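Local coordinates for GTP pyrophosphokinase (Streptococcus pneumoniae, PDB 2BE3), which belongs to the RelA/SpoT family and probably transfers pyrophosphate from ATP to GTP or GDP to make the alarmone (p)ppGpp, at the interface of chains A and B. Sequence-based numbering; all coordinates share one arbitrary frame. Chains: chain A/B, GTP pyrophosphokinase.

The interface of chains A and B. Residues chain A 98-101; chain B 129, 131-132, 136.
B:Asp131 reaches across to A:Gln100 and A:Arg99 in one patch of the interface between two copies of a RelA/SpoT-type synthetase fold. On chain A the contact uses the loop between helix 89-97 and strand 102-109; on chain B it uses the end of strand 122-130 and the turn leading to strand 137-147. The two-fold symmetric interface repeats this patch with the chains exchanged, although the structure alone does not show that the pair is the biological dimer.

In this patch both oxygens of the B:Asp131 carboxylate accept a hydrogen bond from chain A. The backbone N of A:Gln100 donates to B:Asp131 OD1 at 2.9 Å, on its syn side but 30° out of the carboxylate plane. The side-chain amide NE2 of A:Gln100 donates to B:Asp131 OD2 at 2.7 Å, approaching from above that plane, while OD2 lies nearly within the amide plane. A:Gln100 thus holds the carboxylate through main chain and side chain together. The side chain of A:Gln100 makes this possible by folding back, with CG between the backbone N and carbonyl carbon (chi1 52°) and a second bend at chi2.

Electrostatic contacts centre on A:Arg99. It grips A:Asp101 side-on through two hydrogen bonds, A:Arg99 NE to A:Asp101 OD1 at 2.8 Å and A:Arg99 NH2 to A:Asp101 OD2 at 2.6 Å, the latter also a salt bridge, which should fix the guanidinium's rotation. Towards B:Asp131 OD2, A:Arg99 NH2 makes a longer salt bridge of 4.0 Å, which may temper repulsion between the two neighbouring carboxylates.

Apolar packing completes the patch. CB of B:Asp131 sits over the centre of the A:Arg99 guanidinium face, 3.5 Å from CZ. The methyl CG2 of B:Thr129 meets A:Gln100 CD at 3.6 Å, and B:Ala136 CB touches A:Gln100 CG at 3.8 Å.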
loop_
_atom_site.group_PDB
_atom_site.type_symbol
_atom_site.label_atom_id
_atom_site.label_comp_id
_atom_site.label_asym_id
_atom_site.label_seq_id
_atom_site.Cartn_x
_atom_site.Cartn_y
_atom_site.Cartn_z
ATOM N N LYS A 98 9.776 -13.994 4.116
ATOM C CA LYS A 98 10.816 -13.001 3.956
ATOM C C LYS A 98 10.347 -11.557 4.290
ATOM O O LYS A 98 11.160 -10.699 4.574
ATOM C CB LYS A 98 11.195 -13.078 2.475
ATOM C CG LYS A 98 12.503 -12.512 2.077
ATOM C CD LYS A 98 12.701 -12.641 0.557
ATOM C CE LYS A 98 13.124 -14.041 0.143
ATOM N NZ LYS A 98 13.416 -14.086 -1.320
ATOM N N ARG A 99 9.043 -11.284 4.228
ATOM C CA ARG A 99 8.511 -9.928 4.439
ATOM C C ARG A 99 8.492 -9.469 5.900
ATOM O O ARG A 99 8.075 -10.217 6.802
ATOM C CB ARG A 99 7.096 -9.847 3.889
ATOM C CG ARG A 99 7.012 -10.066 2.387
ATOM C CD ARG A 99 5.603 -9.780 1.903
ATOM N NE ARG A 99 5.277 -8.357 2.011
ATOM C CZ ARG A 99 5.409 -7.478 1.017
ATOM N NH1 ARG A 99 5.856 -7.852 -0.172
ATOM N NH2 ARG A 99 5.092 -6.214 1.221
ATOM N N GLN A 100 8.911 -8.224 6.125
ATOM C CA GLN A 100 8.935 -7.665 7.472
ATOM C C GLN A 100 7.692 -6.819 7.746
ATOM O O GLN A 100 7.593 -6.203 8.776
ATOM C CB GLN A 100 10.222 -6.854 7.689
ATOM C CG GLN A 100 10.532 -5.796 6.638
ATOM C CD GLN A 100 9.762 -4.454 6.829
ATOM O OE1 GLN A 100 9.943 -3.752 7.851
ATOM N NE2 GLN A 100 8.936 -4.080 5.818
ATOM N N ASP A 101 6.745 -6.771 6.806
ATOM C CA ASP A 101 5.519 -5.997 7.012
ATOM C C ASP A 101 4.352 -6.891 7.454
ATOM O O ASP A 101 3.187 -6.473 7.478
ATOM C CB ASP A 101 5.153 -5.182 5.752
ATOM C CG ASP A 101 4.820 -6.061 4.564
ATOM O OD1 ASP A 101 5.141 -7.270 4.589
ATOM O OD2 ASP A 101 4.246 -5.546 3.578
ATOM N N THR B 129 11.255 1.255 4.903
ATOM C CA THR B 129 11.672 -0.072 4.496
ATOM C C THR B 129 10.673 -0.582 3.500
ATOM O O THR B 129 9.480 -0.394 3.649
ATOM C CB THR B 129 11.788 -1.077 5.680
ATOM O OG1 THR B 129 12.732 -0.583 6.629
ATOM C CG2 THR B 129 12.282 -2.429 5.183
ATOM N N ASP B 131 9.611 -3.951 1.018
ATOM C CA ASP B 131 9.808 -5.389 0.864
ATOM C C ASP B 131 9.989 -5.724 -0.594
ATOM O O ASP B 131 9.215 -5.285 -1.446
ATOM C CB ASP B 131 8.675 -6.198 1.514
ATOM C CG ASP B 131 8.825 -6.288 3.035
ATOM O OD1 ASP B 131 9.673 -7.065 3.541
ATOM O OD2 ASP B 131 8.105 -5.553 3.744
ATOM N N THR B 132 11.054 -6.448 -0.900
ATOM C CA THR B 132 11.267 -6.892 -2.272
ATOM C C THR B 132 11.408 -8.401 -2.277
ATOM O O THR B 132 11.550 -9.041 -1.212
ATOM C CB THR B 132 12.514 -6.247 -2.934
ATOM O OG1 THR B 132 13.694 -6.929 -2.492
ATOM C CG2 THR B 132 12.617 -4.750 -2.633
ATOM N N ALA B 136 14.071 -7.200 2.275
ATOM C CA ALA B 136 13.815 -5.875 2.759
ATOM C C ALA B 136 14.990 -4.956 2.473
ATOM O O ALA B 136 16.151 -5.343 2.555
ATOM C CB ALA B 136 13.548 -5.941 4.260
#